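Local atomic coordinates of poly-beta-hydroxybuterate polymerase (Cupriavidus necator, PDB entry 5T6O), a protein that builds the polyester polyhydroxybutyrate by template-independent polymerisation, probably through acyl transfer, and is represented here by its catalytic domain. Residues D111-G117 against H138-T144; V270-I274 against D350-W354. The protein carries 1 engineered substitution. All coordinates share one frame; numbering follows the deposited sequence.

Interaction 1 of 2, residues D111-G117 against H138-T144; sequences DKINVLG and HPAASVT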
ATOM      1  N   ASP A 111      44.574   8.965 -14.803  1.00 38.02           N
ATOM      2  CA  ASP A 111      44.566   7.627 -14.221  1.00 39.28           C
ATOM      3  C   ASP A 111      43.151   7.161 -13.885  1.00 38.44           C
ATOM      4  O   ASP A 111      42.848   5.962 -13.978  1.00 36.35           O
ATOM      5  CB  ASP A 111      45.452   7.607 -12.977  1.00 46.73           C
ATOM      6  CG  ASP A 111      45.575   6.226 -12.371  1.00 58.77           C
ATOM      7  OD1 ASP A 111      45.640   5.246 -13.144  1.00 62.21           O
ATOM      8  OD2 ASP A 111      45.601   6.120 -11.123  1.00 61.67           O
ATOM      9  N   LYS A 112      42.271   8.086 -13.504  1.00 36.40           N
ATOM     10  CA  LYS A 112      40.899   7.763 -13.137  1.00 35.56           C
ATOM     11  C   LYS A 112      39.950   8.806 -13.710  1.00 37.38           C
ATOM     12  O   LYS A 112      40.309   9.981 -13.867  1.00 30.90           O
ATOM     13  CB  LYS A 112      40.722   7.692 -11.610  1.00 33.47           C
ATOM     14  CG  LYS A 112      41.568   6.610 -10.935  1.00 42.77           C
ATOM     15  CD  LYS A 112      41.282   6.529  -9.441  1.00 49.16           C
ATOM     16  CE  LYS A 112      42.233   5.565  -8.732  1.00 49.70           C
ATOM     17  NZ  LYS A 112      42.078   4.174  -9.225  1.00 54.57           N
ATOM     18  N   ILE A 113      38.726   8.358 -14.010  1.00 33.72           N
ATOM     19  CA  ILE A 113      37.654   9.217 -14.491  1.00 29.14           C
ATOM     20  C   ILE A 113      36.462   9.088 -13.549  1.00 31.05           C
ATOM     21  O   ILE A 113      36.343   8.138 -12.772  1.00 29.78           O
ATOM     22  CB  ILE A 113      37.237   8.876 -15.942  1.00 28.22           C
ATOM     23  CG1 ILE A 113      36.549   7.503 -16.007  1.00 26.15           C
ATOM     24  CG2 ILE A 113      38.449   8.939 -16.880  1.00 29.81           C
ATOM     25  CD1 ILE A 113      36.044   7.128 -17.406  1.00 29.23           C
ATOM     26  N   ASN A 114      35.574  10.067 -13.618  1.00 25.34           N
ATOM     27  CA  ASN A 114      34.287   9.952 -12.951  1.00 26.40           C
ATOM     28  C   ASN A 114      33.299   9.307 -13.905  1.00 27.13           C
ATOM     29  O   ASN A 114      33.380   9.491 -15.123  1.00 26.52           O
ATOM     30  CB  ASN A 114      33.788  11.324 -12.504  1.00 25.53           C
ATOM     31  CG  ASN A 114      34.590  11.867 -11.344  1.00 30.52           C
ATOM     32  OD1 ASN A 114      34.979  11.118 -10.443  1.00 32.48           O
ATOM     33  ND2 ASN A 114      34.860  13.161 -11.365  1.00 29.49           N
ATOM     34  N   VAL A 115      32.384   8.504 -13.361  0.50 26.19           N
ATOM     35  CA  VAL A 115      31.371   7.888 -14.208  0.50 26.15           C
ATOM     36  C   VAL A 115      29.986   8.131 -13.626  0.50 27.99           C
ATOM     37  O   VAL A 115      29.807   8.319 -12.418  0.50 26.24           O
ATOM     38  CB  VAL A 115      31.602   6.372 -14.432  0.50 28.18           C
ATOM     39  CG1 VAL A 115      33.040   6.088 -14.861  0.50 29.35           C
ATOM     40  CG2 VAL A 115      31.218   5.575 -13.203  0.50 25.30           C
ATOM     41  N   LEU A 116      29.001   8.135 -14.515  1.00 23.73           N
ATOM     42  CA  LEU A 116      27.602   8.321 -14.171  1.00 23.81           C
ATOM     43  C   LEU A 116      26.782   7.298 -14.946  1.00 23.06           C
ATOM     44  O   LEU A 116      27.071   7.007 -16.113  1.00 23.87           O
ATOM     45  CB  LEU A 116      27.121   9.754 -14.494  1.00 24.24           C
ATOM     46  CG  LEU A 116      25.626  10.103 -14.410  1.00 26.55           C
ATOM     47  CD1 LEU A 116      25.462  11.614 -14.181  1.00 24.68           C
ATOM     48  CD2 LEU A 116      24.835   9.680 -15.663  1.00 24.65           C
ATOM     49  N   GLY A 117      25.774   6.745 -14.288  1.00 23.87           N
ATOM     50  CA  GLY A 117      24.773   5.948 -14.968  1.00 24.11           C
ATOM     51  C   GLY A 117      23.392   6.474 -14.640  1.00 24.55           C
ATOM     52  O   GLY A 117      23.168   7.060 -13.583  1.00 27.50           O
ATOM     53  N   HIS A 138      40.800  -0.475 -11.603  1.00 34.74           N
ATOM     54  CA  HIS A 138      40.029   0.520 -10.861  1.00 33.81           C
ATOM     55  C   HIS A 138      40.104   1.846 -11.606  1.00 39.37           C
ATOM     56  O   HIS A 138      40.788   2.785 -11.178  1.00 38.37           O
ATOM     57  CB  HIS A 138      40.557   0.635  -9.430  1.00 34.55           C
ATOM     58  CG  HIS A 138      40.610  -0.680  -8.714  1.00 37.85           C
ATOM     59  ND1 HIS A 138      39.510  -1.236  -8.098  1.00 35.79           N
ATOM     60  CD2 HIS A 138      41.617  -1.573  -8.557  1.00 44.82           C
ATOM     61  CE1 HIS A 138      39.843  -2.397  -7.561  1.00 37.00           C
ATOM     62  NE2 HIS A 138      41.115  -2.629  -7.833  1.00 41.22           N
ATOM     63  N   PRO A 139      39.401   1.958 -12.740  1.00 35.17           N
ATOM     64  CA  PRO A 139      39.523   3.167 -13.566  1.00 28.70           C
ATOM     65  C   PRO A 139      38.653   4.332 -13.118  1.00 31.07           C
ATOM     66  O   PRO A 139      38.753   5.405 -13.726  1.00 32.64           O
ATOM     67  CB  PRO A 139      39.087   2.674 -14.953  1.00 32.80           C
ATOM     68  CG  PRO A 139      38.058   1.623 -14.642  1.00 33.72           C
ATOM     69  CD  PRO A 139      38.584   0.921 -13.396  1.00 35.10           C
ATOM     70  N   ALA A 140      37.799   4.161 -12.108  1.00 29.11           N
ATOM     71  CA  ALA A 140      36.844   5.189 -11.704  1.00 28.57           C
ATOM     72  C   ALA A 140      37.273   5.838 -10.398  1.00 31.76           C
ATOM     73  O   ALA A 140      37.626   5.142  -9.437  1.00 32.19           O
ATOM     74  CB  ALA A 140      35.433   4.609 -11.555  1.00 29.66           C
ATOM     75  N   ALA A 141      37.229   7.176 -10.371  1.00 27.91           N
ATOM     76  CA  ALA A 141      37.437   7.933  -9.145  1.00 33.36           C
ATOM     77  C   ALA A 141      36.177   7.962  -8.292  1.00 32.75           C
ATOM     78  O   ALA A 141      36.260   7.948  -7.058  1.00 29.99           O
ATOM     79  CB  ALA A 141      37.872   9.365  -9.476  1.00 34.52           C
ATOM     80  N   SER A 142      35.016   7.986  -8.937  1.00 27.35           N
ATOM     81  CA  SER A 142      33.735   8.072  -8.260  1.00 28.16           C
ATOM     82  C   SER A 142      32.667   7.616  -9.240  1.00 31.01           C
ATOM     83  O   SER A 142      32.904   7.552 -10.448  1.00 28.46           O
ATOM     84  CB  SER A 142      33.455   9.494  -7.768  1.00 25.82           C
ATOM     85  OG  SER A 142      33.007  10.317  -8.836  1.00 28.17           O
ATOM     86  N   VAL A 143      31.491   7.298  -8.702  1.00 31.32           N
ATOM     87  CA  VAL A 143      30.357   6.801  -9.469  1.00 25.76           C
ATOM     88  C   VAL A 143      29.124   7.580  -9.044  1.00 28.43           C
ATOM     89  O   VAL A 143      28.897   7.776  -7.846  1.00 26.86           O
ATOM     90  CB  VAL A 143      30.130   5.293  -9.239  1.00 24.79           C
ATOM     91  CG1 VAL A 143      28.859   4.826  -9.952  1.00 30.62           C
ATOM     92  CG2 VAL A 143      31.344   4.496  -9.719  1.00 32.48           C
ATOM     93  N   THR A 144      28.332   8.022 -10.019  1.00 26.21           N
ATOM     94  CA  THR A 144      27.034   8.635  -9.769  1.00 24.91           C
ATOM     95  C   THR A 144      25.963   7.720 -10.349  1.00 26.70           C
ATOM     96  O   THR A 144      25.951   7.459 -11.558  1.00 24.29           O
ATOM     97  CB  THR A 144      26.959  10.033 -10.391  1.00 25.06           C
ATOM     98  OG1 THR A 144      27.957  10.875  -9.793  1.00 26.66           O
ATOM     99  CG2 THR A 144      25.578  10.657 -10.175  1.00 22.99           C
TER
HETATM  100  O   HOH W   1      30.634  10.346 -10.504  1.00 27.17           O
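Lys112 and His138 open a parallel strand pairing and show how a side chain can extend a contact where regular bridging stops. From Lys112 CB, 3.7 Å from Ala141 N, the chain runs past the other backbone: CG lies 3.9 Å from His138 O, CD comes equally near Ala140 O, and CE continues the extended chain alongside His138 O. The bend lies at the last torsion (chi4 -63°), which brings NZ to donate a hydrogen bond to His138 O at 2.7 Å, in the plane of that carbonyl.

Beyond this clasp the backbones take over. Ile113 N donates to Pro139 O, and Ile113 O accepts from Ala141 N; Val115 is likewise bonded to residues on both sides of Val143, and Gly117 N closes on Thr144 O. At Ala141 the partner chain turns a corner, and next to it Ser142 OG donates to Asn114 OD1 (2.7 Å), approaching from above the amide carbonyl plane, 62° out of it. A water gives hydrogen bonds to Val115 O and Ser142 OG and also pairs with Thr144 OG1, whose further partner is Trp351 NE1. On the other face, in the conformer given, Val115 CG2 lies 3.6 Å from Val143 CG2, and Leu129 of helix 120-134 touches both valines.

Strand 113-118, helix 120-134 and strand 140-146 thus make a beta-alpha-beta unit in the central sheet of an alpha/beta hydrolase fold, and the tight turn from strand 113-118 into helix 120-134 probably corresponds to the nucleophile elbow of this fold.

Interaction 2 of 2, residues V270-I274 against D350-W354; sequences VPTYI and DWTAW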
ATOM      1  N   VAL A 270      34.310   2.797  -4.580  1.00 35.44           N
ATOM      2  CA  VAL A 270      34.689   4.196  -4.773  1.00 30.03           C
ATOM      3  C   VAL A 270      33.578   5.076  -4.223  1.00 32.64           C
ATOM      4  O   VAL A 270      32.439   4.624  -4.046  1.00 30.14           O
ATOM      5  CB  VAL A 270      34.947   4.533  -6.256  1.00 31.20           C
ATOM      6  CG1 VAL A 270      36.042   3.637  -6.853  1.00 29.12           C
ATOM      7  CG2 VAL A 270      33.656   4.445  -7.048  1.00 32.94           C
ATOM      8  N   PRO A 271      33.885   6.337  -3.926  1.00 30.08           N
ATOM      9  CA  PRO A 271      32.823   7.259  -3.502  1.00 28.41           C
ATOM     10  C   PRO A 271      31.669   7.255  -4.499  1.00 31.18           C
ATOM     11  O   PRO A 271      31.872   7.320  -5.713  1.00 30.30           O
ATOM     12  CB  PRO A 271      33.537   8.610  -3.460  1.00 29.33           C
ATOM     13  CG  PRO A 271      34.947   8.257  -3.147  1.00 33.90           C
ATOM     14  CD  PRO A 271      35.213   6.978  -3.888  1.00 28.21           C
ATOM     15  N   THR A 272      30.445   7.144  -3.982  1.00 30.15           N
ATOM     16  CA  THR A 272      29.283   6.911  -4.834  1.00 26.31           C
ATOM     17  C   THR A 272      28.128   7.808  -4.414  1.00 29.98           C
ATOM     18  O   THR A 272      27.748   7.823  -3.238  1.00 26.98           O
ATOM     19  CB  THR A 272      28.847   5.443  -4.783  1.00 31.12           C
ATOM     20  OG1 THR A 272      29.939   4.612  -5.195  1.00 30.55           O
ATOM     21  CG2 THR A 272      27.629   5.215  -5.694  1.00 24.86           C
ATOM     22  N   TYR A 273      27.575   8.543  -5.387  1.00 24.47           N
ATOM     23  CA  TYR A 273      26.409   9.402  -5.201  1.00 24.90           C
ATOM     24  C   TYR A 273      25.187   8.679  -5.753  1.00 25.80           C
ATOM     25  O   TYR A 273      25.166   8.312  -6.934  1.00 28.63           O
ATOM     26  CB  TYR A 273      26.612  10.729  -5.928  1.00 25.60           C
ATOM     27  CG  TYR A 273      25.617  11.844  -5.655  1.00 26.96           C
ATOM     28  CD1 TYR A 273      24.392  11.918  -6.335  1.00 24.20           C
ATOM     29  CD2 TYR A 273      25.948  12.879  -4.791  1.00 27.09           C
ATOM     30  CE1 TYR A 273      23.497  12.976  -6.106  1.00 26.03           C
ATOM     31  CE2 TYR A 273      25.070  13.931  -4.560  1.00 26.48           C
ATOM     32  CZ  TYR A 273      23.855  13.980  -5.227  1.00 27.08           C
ATOM     33  OH  TYR A 273      23.004  15.037  -4.981  1.00 27.55           O
ATOM     34  N   ILE A 274      24.180   8.478  -4.906  1.00 25.19           N
ATOM     35  CA  ILE A 274      23.017   7.655  -5.225  1.00 25.99           C
ATOM     36  C   ILE A 274      21.788   8.543  -5.173  1.00 25.01           C
ATOM     37  O   ILE A 274      21.504   9.150  -4.131  1.00 24.01           O
ATOM     38  CB  ILE A 274      22.865   6.469  -4.256  1.00 25.02           C
ATOM     39  CG1 ILE A 274      24.165   5.662  -4.195  1.00 29.20           C
ATOM     40  CG2 ILE A 274      21.706   5.574  -4.717  1.00 29.62           C
ATOM     41  CD1 ILE A 274      24.276   4.733  -2.971  1.00 29.42           C
ATOM     42  N   ASP A 350      23.714  20.205  -5.406  1.00 26.91           N
ATOM     43  CA  ASP A 350      24.264  19.285  -4.417  1.00 30.29           C
ATOM     44  C   ASP A 350      25.187  18.280  -5.083  1.00 26.86           C
ATOM     45  O   ASP A 350      26.312  18.035  -4.626  1.00 27.12           O
ATOM     46  CB  ASP A 350      23.131  18.558  -3.695  1.00 27.85           C
ATOM     47  CG  ASP A 350      23.636  17.644  -2.589  1.00 34.63           C
ATOM     48  OD1 ASP A 350      24.029  16.493  -2.885  1.00 28.59           O
ATOM     49  OD2 ASP A 350      23.633  18.076  -1.418  1.00 28.71           O
ATOM     50  N   TRP A 351      24.724  17.701  -6.189  1.00 26.23           N
ATOM     51  CA  TRP A 351      25.523  16.714  -6.901  1.00 26.63           C
ATOM     52  C   TRP A 351      26.767  17.337  -7.540  1.00 26.78           C
ATOM     53  O   TRP A 351      27.863  16.773  -7.441  1.00 29.96           O
ATOM     54  CB  TRP A 351      24.667  16.014  -7.954  1.00 24.50           C
ATOM     55  CG  TRP A 351      25.507  15.136  -8.825  1.00 22.58           C
ATOM     56  CD1 TRP A 351      26.295  14.113  -8.414  1.00 22.70           C
ATOM     57  CD2 TRP A 351      25.658  15.222 -10.249  1.00 23.17           C
ATOM     58  NE1 TRP A 351      26.942  13.546  -9.496  1.00 22.54           N
ATOM     59  CE2 TRP A 351      26.553  14.200 -10.636  1.00 23.15           C
ATOM     60  CE3 TRP A 351      25.121  16.057 -11.236  1.00 23.75           C
ATOM     61  CZ2 TRP A 351      26.942  14.005 -11.962  1.00 22.26           C
ATOM     62  CZ3 TRP A 351      25.491  15.844 -12.560  1.00 24.99           C
ATOM     63  CH2 TRP A 351      26.389  14.832 -12.910  1.00 22.91           C
ATOM     64  N   THR A 352      26.628  18.481  -8.227  1.00 25.55           N
ATOM     65  CA  THR A 352      27.806  19.002  -8.921  1.00 27.83           C
ATOM     66  C   THR A 352      28.880  19.434  -7.933  1.00 30.39           C
ATOM     67  O   THR A 352      30.076  19.315  -8.235  1.00 28.19           O
ATOM     68  CB  THR A 352      27.458  20.171  -9.853  1.00 28.35           C
ATOM     69  OG1 THR A 352      26.944  21.269  -9.094  1.00 27.53           O
ATOM     70  CG2 THR A 352      26.416  19.746 -10.897  1.00 28.02           C
ATOM     71  N   ALA A 353      28.480  19.926  -6.754  1.00 29.42           N
ATOM     72  CA  ALA A 353      29.463  20.235  -5.722  1.00 27.98           C
ATOM     73  C   ALA A 353      30.156  18.967  -5.243  1.00 32.00           C
ATOM     74  O   ALA A 353      31.376  18.956  -5.047  1.00 30.76           O
ATOM     75  CB  ALA A 353      28.801  20.972  -4.553  1.00 29.85           C
ATOM     76  N   TRP A 354      29.394  17.888  -5.058  1.00 29.99           N
ATOM     77  CA  TRP A 354      29.991  16.594  -4.732  1.00 29.28           C
ATOM     78  C   TRP A 354      30.928  16.136  -5.841  1.00 28.61           C
ATOM     79  O   TRP A 354      32.054  15.698  -5.574  1.00 29.68           O
ATOM     80  CB  TRP A 354      28.885  15.563  -4.481  1.00 28.56           C
ATOM     81  CG  TRP A 354      29.353  14.130  -4.233  1.00 30.91           C
ATOM     82  CD1 TRP A 354      29.587  13.532  -3.020  1.00 28.78           C
ATOM     83  CD2 TRP A 354      29.597  13.127  -5.228  1.00 26.75           C
ATOM     84  NE1 TRP A 354      29.982  12.218  -3.209  1.00 26.61           N
ATOM     85  CE2 TRP A 354      29.994  11.948  -4.551  1.00 30.75           C
ATOM     86  CE3 TRP A 354      29.525  13.109  -6.623  1.00 29.54           C
ATOM     87  CZ2 TRP A 354      30.326  10.768  -5.228  1.00 32.05           C
ATOM     88  CZ3 TRP A 354      29.847  11.928  -7.296  1.00 26.19           C
ATOM     89  CH2 TRP A 354      30.249  10.778  -6.593  1.00 27.43           C
TER
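Tyr273 OH donates to Asp350 OD1 at 2.8 Å, meeting the carboxylate oxygen on its anti side and 26° out of plane. The same oxygen lies at the edge of the phenol ring, near its plane. The bond thus ties a strand side chain to the helix. The other oxygen, OD2, is in a salt bridge with Arg300, which should help to keep the carboxylate in place and ionised.

The body of the tyrosine illustrates how one residue can serve two tryptophans through different parts. With CG anti to the backbone N (chi1 -170°), the ring reaches out to the helix. Trp351 presents its edge: CD1 stands over the centre of one tyrosine face, 3.5 Å above it, in an edge-to-face pair, with the centroid of the Trp351 five-membered ring 4.6 Å from that of the Tyr273 ring. Trp354 is used through its own face instead. Tyr273 CB sits 3.5 Å from the centroid of its six-membered ring, only 4° off the normal, a CH-pi contact. Tyr273 N lies over the same face, 3.5 Å from Trp354 CZ2, while Pro271 O meets the edge of the indole near its plane.

Helix 348-358 thereby lies against one side of the central sheet: Trp354 also rests on Ser142 and Thr144 of strand 140-146, Asp350 on Val302 of strand 299-304, and Trp351 reaches across to Leu61 and Val65 of helix 61-67.

In the fold
From the N terminus, the chain meets interaction 1 first: it closes the short crossover through helix 120-134, bringing strand 140-146 back beside strand 113-118. The path then passes through the segment holding the Cys182-Cys238 disulfide before strand 272-277 opens interaction 2. That contact closes a longer loop, over strands 299-304, 322-325 and 341-344, when helix 348-358 returns to the sheet. The two loops follow in series and neither nest nor cross. They are joined laterally through the sheet: strands 140-146 and 272-277 are neighbours, with a probable hydrogen bond from Tyr273 N to Val143 O, so a helix late in the sequence packs on strands from much earlier in the chain.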